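Local coordinates for CD8 alpha antigen (Sus scrofa, PDB 5EDX), which is the alpha chain of the T-cell co-receptor CD8, forms a homodimer, and probably binds MHC class I molecules during antigen recognition, at residues A[29-41]-A[86-98]. Residues are numbered along the deposited sequence; the frame is centred on the assembly and turned at random.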
ATOM      1  N   THR A  29      -2.366   2.880 -23.365  1.00 19.18           N
ATOM      2  CA  THR A  29      -3.449   3.837 -23.142  1.00 24.76           C
ATOM      3  C   THR A  29      -4.275   3.530 -21.890  1.00 24.22           C
ATOM      4  O   THR A  29      -5.022   4.384 -21.406  1.00 26.22           O
ATOM      5  CB  THR A  29      -4.396   3.908 -24.357  1.00 24.04           C
ATOM      6  OG1 THR A  29      -5.064   2.650 -24.510  1.00 32.57           O
ATOM      7  CG2 THR A  29      -3.615   4.221 -25.618  1.00 31.83           C
ATOM      8  N   LEU A  30      -4.136   2.316 -21.364  1.00 21.34           N
ATOM      9  CA  LEU A  30      -4.901   1.899 -20.194  1.00 25.27           C
ATOM     10  C   LEU A  30      -4.161   2.153 -18.884  1.00 20.11           C
ATOM     11  O   LEU A  30      -4.741   2.027 -17.808  1.00 22.15           O
ATOM     12  CB  LEU A  30      -5.260   0.411 -20.288  1.00 30.99           C
ATOM     13  CG  LEU A  30      -5.926  -0.066 -21.581  1.00 34.47           C
ATOM     14  CD1 LEU A  30      -6.213  -1.560 -21.509  1.00 35.84           C
ATOM     15  CD2 LEU A  30      -7.197   0.721 -21.861  1.00 38.79           C
ATOM     16  N   THR A  31      -2.881   2.500 -18.976  1.00 17.15           N
ATOM     17  CA  THR A  31      -2.034   2.644 -17.793  1.00 12.12           C
ATOM     18  C   THR A  31      -2.626   3.627 -16.788  1.00 20.30           C
ATOM     19  O   THR A  31      -3.018   4.737 -17.137  1.00 15.87           O
ATOM     20  CB  THR A  31      -0.606   3.086 -18.175  1.00 15.45           C
ATOM     21  OG1 THR A  31      -0.009   2.070 -18.992  1.00 14.52           O
ATOM     22  CG2 THR A  31       0.254   3.293 -16.937  1.00 14.23           C
ATOM     23  N   SER A  32      -2.687   3.208 -15.534  1.00 19.97           N
ATOM     24  CA  SER A  32      -3.227   4.054 -14.488  1.00 19.14           C
ATOM     25  C   SER A  32      -2.278   4.008 -13.318  1.00 23.43           C
ATOM     26  O   SER A  32      -1.414   3.136 -13.242  1.00 24.44           O
ATOM     27  CB  SER A  32      -4.605   3.550 -14.063  1.00 21.92           C
ATOM     28  OG  SER A  32      -4.495   2.290 -13.420  1.00 31.97           O
ATOM     29  N   CYS A  33      -2.437   4.949 -12.401  1.00 16.45           N
ATOM     30  CA  CYS A  33      -1.568   5.019 -11.248  1.00 18.30           C
ATOM     31  C   CYS A  33      -2.315   5.664 -10.087  1.00 16.71           C
ATOM     32  O   CYS A  33      -3.077   6.608 -10.280  1.00 16.25           O
ATOM     33  CB  CYS A  33      -0.329   5.839 -11.599  1.00 25.82           C
ATOM     34  SG  CYS A  33       1.010   5.712 -10.410  1.00 40.91           S
ATOM     35  N   SER A  34      -2.114   5.137  -8.885  1.00 14.10           N
ATOM     36  CA  SER A  34      -2.712   5.725  -7.696  1.00  9.48           C
ATOM     37  C   SER A  34      -1.617   6.299  -6.817  1.00 12.33           C
ATOM     38  O   SER A  34      -0.606   5.649  -6.582  1.00 14.78           O
ATOM     39  CB  SER A  34      -3.491   4.671  -6.913  1.00 10.17           C
ATOM     40  OG  SER A  34      -4.601   4.214  -7.658  1.00 13.29           O
ATOM     41  N   TRP A  35      -1.818   7.520  -6.341  1.00  8.42           N
ATOM     42  CA  TRP A  35      -0.907   8.108  -5.367  1.00  6.97           C
ATOM     43  C   TRP A  35      -1.336   7.707  -3.958  1.00  7.25           C
ATOM     44  O   TRP A  35      -2.501   7.851  -3.597  1.00 11.23           O
ATOM     45  CB  TRP A  35      -0.892   9.631  -5.496  1.00  9.73           C
ATOM     46  CG  TRP A  35      -0.048  10.138  -6.625  1.00  6.07           C
ATOM     47  CD1 TRP A  35      -0.484  10.601  -7.834  1.00 10.21           C
ATOM     48  CD2 TRP A  35       1.379  10.222  -6.650  1.00  9.63           C
ATOM     49  NE1 TRP A  35       0.591  10.975  -8.611  1.00  8.86           N
ATOM     50  CE2 TRP A  35       1.745  10.757  -7.905  1.00  9.12           C
ATOM     51  CE3 TRP A  35       2.387   9.905  -5.732  1.00 10.55           C
ATOM     52  CZ2 TRP A  35       3.072  10.978  -8.259  1.00  9.69           C
ATOM     53  CZ3 TRP A  35       3.701  10.128  -6.083  1.00 12.88           C
ATOM     54  CH2 TRP A  35       4.036  10.656  -7.339  1.00 11.26           C
ATOM     55  N   LEU A  36      -0.380   7.205  -3.184  1.00  8.10           N
ATOM     56  CA  LEU A  36      -0.598   6.796  -1.803  1.00  8.42           C
ATOM     57  C   LEU A  36       0.340   7.576  -0.894  1.00 10.08           C
ATOM     58  O   LEU A  36       1.355   8.107  -1.333  1.00  9.82           O
ATOM     59  CB  LEU A  36      -0.333   5.299  -1.637  1.00  7.85           C
ATOM     60  CG  LEU A  36      -1.105   4.369  -2.575  1.00  9.81           C
ATOM     61  CD1 LEU A  36      -0.678   2.919  -2.342  1.00 12.28           C
ATOM     62  CD2 LEU A  36      -2.610   4.534  -2.377  1.00 10.81           C
ATOM     63  N   TYR A  37      -0.012   7.632   0.380  1.00  9.34           N
ATOM     64  CA  TYR A  37       0.774   8.362   1.366  1.00  9.50           C
ATOM     65  C   TYR A  37       0.873   7.534   2.638  1.00  9.50           C
ATOM     66  O   TYR A  37      -0.081   6.855   3.016  1.00 10.32           O
ATOM     67  CB  TYR A  37       0.097   9.701   1.655  1.00  8.95           C
ATOM     68  CG  TYR A  37       0.571  10.415   2.903  1.00  8.92           C
ATOM     69  CD1 TYR A  37       1.771  11.119   2.920  1.00  8.37           C
ATOM     70  CD2 TYR A  37      -0.208  10.417   4.052  1.00 12.81           C
ATOM     71  CE1 TYR A  37       2.194  11.797   4.082  1.00  8.87           C
ATOM     72  CE2 TYR A  37       0.198  11.080   5.200  1.00 13.65           C
ATOM     73  CZ  TYR A  37       1.395  11.770   5.209  1.00 16.16           C
ATOM     74  OH  TYR A  37       1.783  12.427   6.361  1.00 12.79           O
ATOM     75  N   GLN A  38       2.032   7.561   3.286  1.00  7.44           N
ATOM     76  CA  GLN A  38       2.130   6.970   4.617  1.00  8.40           C
ATOM     77  C   GLN A  38       2.716   7.980   5.588  1.00  9.93           C
ATOM     78  O   GLN A  38       3.673   8.677   5.262  1.00  9.89           O
ATOM     79  CB  GLN A  38       2.958   5.685   4.618  1.00  9.69           C
ATOM     80  CG  GLN A  38       2.889   4.956   5.962  1.00  9.87           C
ATOM     81  CD  GLN A  38       3.759   3.713   6.023  1.00 12.58           C
ATOM     82  OE1 GLN A  38       4.898   3.722   5.565  1.00 12.26           O
ATOM     83  NE2 GLN A  38       3.230   2.645   6.617  1.00 10.99           N
ATOM     84  N   LYS A  39       2.128   8.055   6.777  1.00 10.49           N
ATOM     85  CA  LYS A  39       2.564   9.002   7.799  1.00 12.34           C
ATOM     86  C   LYS A  39       3.926   8.641   8.377  1.00  9.99           C
ATOM     87  O   LYS A  39       4.329   7.478   8.363  1.00 11.07           O
ATOM     88  CB  LYS A  39       1.534   9.043   8.933  1.00 14.63           C
ATOM     89  CG  LYS A  39       0.202   9.650   8.532  1.00 16.61           C
ATOM     90  CD  LYS A  39      -0.831   9.549   9.648  1.00 23.84           C
ATOM     91  CE  LYS A  39      -1.327   8.118   9.803  1.00 32.47           C
ATOM     92  NZ  LYS A  39      -2.496   8.022  10.714  1.00 45.08           N
ATOM     93  N   PRO A  40       4.642   9.648   8.896  1.00  9.68           N
ATOM     94  CA  PRO A  40       5.881   9.425   9.648  1.00 11.52           C
ATOM     95  C   PRO A  40       5.510   8.865  11.013  1.00 14.76           C
ATOM     96  O   PRO A  40       4.322   8.775  11.315  1.00 15.42           O
ATOM     97  CB  PRO A  40       6.452  10.842   9.830  1.00 15.78           C
ATOM     98  CG  PRO A  40       5.545  11.772   9.079  1.00 21.64           C
ATOM     99  CD  PRO A  40       4.244  11.063   8.885  1.00 14.97           C
ATOM    100  N   GLY A  41       6.494   8.514  11.833  1.00 16.77           N
ATOM    101  CA  GLY A  41       6.208   8.004  13.164  1.00 14.80           C
ATOM    102  C   GLY A  41       5.893   6.521  13.128  1.00 15.06           C
ATOM    103  O   GLY A  41       6.498   5.785  12.364  1.00 16.04           O
ATOM    104  N   GLU A  86       2.800  21.182   7.752  1.00 11.53           N
ATOM    105  CA  GLU A  86       3.596  20.372   8.664  1.00 12.06           C
ATOM    106  C   GLU A  86       3.140  18.918   8.597  1.00 16.83           C
ATOM    107  O   GLU A  86       3.953  17.989   8.614  1.00 14.09           O
ATOM    108  CB  GLU A  86       3.461  20.913  10.086  1.00 12.40           C
ATOM    109  CG  GLU A  86       4.347  20.206  11.090  1.00 16.30           C
ATOM    110  CD  GLU A  86       4.459  20.967  12.393  1.00 27.36           C
ATOM    111  OE1 GLU A  86       3.734  21.971  12.557  1.00 18.33           O
ATOM    112  OE2 GLU A  86       5.271  20.565  13.249  1.00 24.95           O
ATOM    113  N   GLU A  87       1.829  18.731   8.496  1.00 11.05           N
ATOM    114  CA  GLU A  87       1.244  17.402   8.432  1.00 12.38           C
ATOM    115  C   GLU A  87       1.354  16.755   7.039  1.00 12.74           C
ATOM    116  O   GLU A  87       0.950  15.610   6.863  1.00 11.99           O
ATOM    117  CB  GLU A  87      -0.216  17.436   8.898  1.00 13.64           C
ATOM    118  CG  GLU A  87      -1.149  18.277   8.034  1.00 14.68           C
ATOM    119  CD  GLU A  87      -1.209  19.736   8.461  1.00 16.56           C
ATOM    120  OE1 GLU A  87      -0.306  20.201   9.195  1.00 13.99           O
ATOM    121  OE2 GLU A  87      -2.169  20.424   8.054  1.00 15.18           O
ATOM    122  N   ASP A  88       1.895  17.485   6.063  1.00 12.95           N
ATOM    123  CA  ASP A  88       2.178  16.905   4.742  1.00 12.27           C
ATOM    124  C   ASP A  88       3.488  16.110   4.747  1.00 13.39           C
ATOM    125  O   ASP A  88       3.806  15.417   3.782  1.00 10.79           O
ATOM    126  CB  ASP A  88       2.249  17.986   3.652  1.00 10.77           C
ATOM    127  CG  ASP A  88       0.880  18.512   3.247  1.00 14.25           C
ATOM    128  OD1 ASP A  88       0.801  19.686   2.819  1.00 13.58           O
ATOM    129  OD2 ASP A  88      -0.110  17.762   3.348  1.00 14.44           O
ATOM    130  N   GLN A  89       4.264  16.217   5.823  1.00 11.23           N
ATOM    131  CA  GLN A  89       5.483  15.422   5.913  1.00 10.54           C
ATOM    132  C   GLN A  89       5.176  13.930   5.906  1.00  9.23           C
ATOM    133  O   GLN A  89       4.221  13.480   6.533  1.00  9.74           O
ATOM    134  CB  GLN A  89       6.246  15.755   7.184  1.00 11.20           C
ATOM    135  CG  GLN A  89       6.765  17.164   7.243  1.00 12.86           C
ATOM    136  CD  GLN A  89       7.401  17.444   8.582  1.00 14.16           C
ATOM    137  OE1 GLN A  89       6.711  17.741   9.559  1.00 21.51           O
ATOM    138  NE2 GLN A  89       8.715  17.323   8.646  1.00  9.00           N
ATOM    139  N   GLY A  90       6.007  13.158   5.216  1.00 11.13           N
ATOM    140  CA  GLY A  90       5.812  11.722   5.174  1.00 10.87           C
ATOM    141  C   GLY A  90       6.292  11.096   3.882  1.00  9.67           C
ATOM    142  O   GLY A  90       7.178  11.624   3.207  1.00  9.78           O
ATOM    143  N   TYR A  91       5.689   9.965   3.536  1.00  9.85           N
ATOM    144  CA  TYR A  91       6.145   9.148   2.417  1.00  9.00           C
ATOM    145  C   TYR A  91       5.080   9.074   1.339  1.00  8.73           C
ATOM    146  O   TYR A  91       3.939   8.704   1.606  1.00 10.78           O
ATOM    147  CB  TYR A  91       6.463   7.744   2.922  1.00  9.28           C
ATOM    148  CG  TYR A  91       7.398   7.766   4.097  1.00  9.22           C
ATOM    149  CD1 TYR A  91       8.745   8.031   3.919  1.00 12.32           C
ATOM    150  CD2 TYR A  91       6.932   7.545   5.391  1.00  9.52           C
ATOM    151  CE1 TYR A  91       9.613   8.069   4.995  1.00 14.01           C
ATOM    152  CE2 TYR A  91       7.802   7.577   6.478  1.00 11.81           C
ATOM    153  CZ  TYR A  91       9.138   7.841   6.262  1.00 13.43           C
ATOM    154  OH  TYR A  91      10.021   7.883   7.322  1.00 17.08           O
ATOM    155  N   TYR A  92       5.455   9.442   0.121  1.00  7.67           N
ATOM    156  CA  TYR A  92       4.525   9.410  -0.996  1.00  8.69           C
ATOM    157  C   TYR A  92       4.991   8.369  -2.001  1.00  8.49           C
ATOM    158  O   TYR A  92       6.192   8.214  -2.227  1.00 10.24           O
ATOM    159  CB  TYR A  92       4.435  10.793  -1.646  1.00  7.21           C
ATOM    160  CG  TYR A  92       3.850  11.838  -0.718  1.00  8.23           C
ATOM    161  CD1 TYR A  92       4.640  12.475   0.238  1.00  9.69           C
ATOM    162  CD2 TYR A  92       2.507  12.171  -0.786  1.00 10.34           C
ATOM    163  CE1 TYR A  92       4.097  13.423   1.102  1.00 10.35           C
ATOM    164  CE2 TYR A  92       1.955  13.125   0.071  1.00  7.22           C
ATOM    165  CZ  TYR A  92       2.758  13.745   1.006  1.00 12.14           C
ATOM    166  OH  TYR A  92       2.210  14.686   1.847  1.00 11.67           O
ATOM    167  N   PHE A  93       4.047   7.649  -2.599  1.00  7.24           N
ATOM    168  CA  PHE A  93       4.419   6.590  -3.530  1.00  8.84           C
ATOM    169  C   PHE A  93       3.259   6.208  -4.428  1.00 10.42           C
ATOM    170  O   PHE A  93       2.108   6.522  -4.133  1.00 10.40           O
ATOM    171  CB  PHE A  93       5.003   5.367  -2.790  1.00  8.14           C
ATOM    172  CG  PHE A  93       4.080   4.746  -1.768  1.00  7.91           C
ATOM    173  CD1 PHE A  93       3.775   5.406  -0.581  1.00 11.10           C
ATOM    174  CD2 PHE A  93       3.563   3.471  -1.970  1.00  8.07           C
ATOM    175  CE1 PHE A  93       2.944   4.815   0.367  1.00 11.28           C
ATOM    176  CE2 PHE A  93       2.733   2.870  -1.024  1.00  8.98           C
ATOM    177  CZ  PHE A  93       2.425   3.547   0.148  1.00 10.09           C
ATOM    178  N   CYS A  94       3.580   5.555  -5.541  1.00  8.94           N
ATOM    179  CA  CYS A  94       2.591   5.227  -6.554  1.00 10.41           C
ATOM    180  C   CYS A  94       2.291   3.744  -6.519  1.00 11.86           C
ATOM    181  O   CYS A  94       3.138   2.946  -6.133  1.00 12.15           O
ATOM    182  CB  CYS A  94       3.114   5.606  -7.938  1.00 13.80           C
ATOM    183  SG  CYS A  94       3.368   7.379  -8.129  1.00 20.54           S
ATOM    184  N   SER A  95       1.101   3.383  -6.921  1.00  9.31           N
ATOM    185  CA  SER A  95       0.686   1.997  -6.974  1.00 10.68           C
ATOM    186  C   SER A  95      -0.019   1.664  -8.297  1.00 18.14           C
ATOM    187  O   SER A  95      -0.825   2.403  -8.739  1.00 16.11           O
ATOM    188  CB  SER A  95      -0.262   1.740  -5.837  1.00 13.85           C
ATOM    189  OG  SER A  95      -0.406   0.420  -5.606  1.00 21.42           O
ATOM    190  N   PHE A  96       0.360   0.552  -8.903  1.00 15.33           N
ATOM    191  CA  PHE A  96      -0.026   0.170 -10.276  1.00 27.91           C
ATOM    192  C   PHE A  96      -0.442  -1.300 -10.217  1.00 30.21           C
ATOM    193  O   PHE A  96       0.168  -2.089  -9.535  1.00 22.94           O
ATOM    194  CB  PHE A  96       1.112   0.442 -11.294  1.00 21.87           C
ATOM    195  CG  PHE A  96       0.888  -0.127 -12.640  1.00 30.05           C
ATOM    196  CD1 PHE A  96       0.046   0.515 -13.549  1.00 32.01           C
ATOM    197  CD2 PHE A  96       1.492  -1.290 -13.020  1.00 18.62           C
ATOM    198  CE1 PHE A  96      -0.171  -0.017 -14.795  1.00 34.14           C
ATOM    199  CE2 PHE A  96       1.268  -1.832 -14.251  1.00 30.75           C
ATOM    200  CZ  PHE A  96       0.430  -1.200 -15.150  1.00 29.47           C
ATOM    201  N   LEU A  97      -1.555  -1.605 -10.859  1.00 26.75           N
ATOM    202  CA  LEU A  97      -2.044  -2.975 -10.818  1.00 24.43           C
ATOM    203  C   LEU A  97      -1.952  -3.617 -12.195  1.00 31.46           C
ATOM    204  O   LEU A  97      -2.358  -3.034 -13.198  1.00 25.34           O
ATOM    205  CB  LEU A  97      -3.479  -3.013 -10.298  1.00 28.25           C
ATOM    206  CG  LEU A  97      -4.260  -4.315 -10.472  1.00 32.94           C
ATOM    207  CD1 LEU A  97      -3.754  -5.398  -9.533  1.00 27.25           C
ATOM    208  CD2 LEU A  97      -5.743  -4.062 -10.254  1.00 39.15           C
ATOM    209  N   SER A  98      -1.395  -4.818 -12.238  1.00 24.51           N
ATOM    210  CA  SER A  98      -1.235  -5.544 -13.492  1.00 24.98           C
ATOM    211  C   SER A  98      -1.361  -7.033 -13.187  1.00 26.26           C
ATOM    212  O   SER A  98      -0.649  -7.556 -12.331  1.00 22.74           O
ATOM    213  CB  SER A  98       0.129  -5.225 -14.112  1.00 29.98           C
ATOM    214  OG  SER A  98       0.279  -5.805 -15.403  1.00 28.61           O
TER
HETATM  215  O   HOH W   1      -3.413   0.697 -11.307  1.00 29.02           O
HETATM  216  O   HOH W   2      -3.735   2.442  -9.591  1.00 31.77           O
HETATM  217  O   HOH W   3       8.982   7.414   9.718  1.00 19.14           O
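S34, L36 and Q38 pair with S95, F93 and Y91 as antiparallel hydrogen-bonded partners; W35–C94 and Y37–Y92 between them are non-hydrogen-bonded pairs. Strands 33-38 and 90-98 run at 145° to one another, a twisted pairing corresponding to strands C and F of an immunoglobulin V domain. In the shortest rung, L36 N donates to F93 O over 2.7 Å, nearly straight at both ends.

On the face carrying W35 and Y37, C94 SG sits 3.3 Å from the centroid of the W35 six-membered ring, 8° off its normal: a sulfur-aromatic contact. As C94 is disulfide-bonded to C22, this is the cystine-on-tryptophan core of the immunoglobulin fold. Y37 holds CG anti to its backbone N (chi1 165°), which carries the ring toward 86-90. There its OH donates to Q89 O at 2.7 Å, while CD1 lies 3.4 Å from CZ of Y92, over that ring's face. The Y92 hydroxyl donates to D88 O (2.6 Å) on a lone pair, the tyrosine-corner bond. On the opposite face, which carries Q38 and Y91, L36 CB makes a CH-pi contact over the F93 ring, 3.9 Å from its centroid.

Strands 47-52 and 101-111 flank the pair within the sheet. L79 of strand 76-81 packs on W35 and Y92 from the opposing sheet, whereas the Q38 amide, which also bonds S44 O, hydrogen-bonds Q38 of the second subunit, and F93 packs on P46 of that subunit.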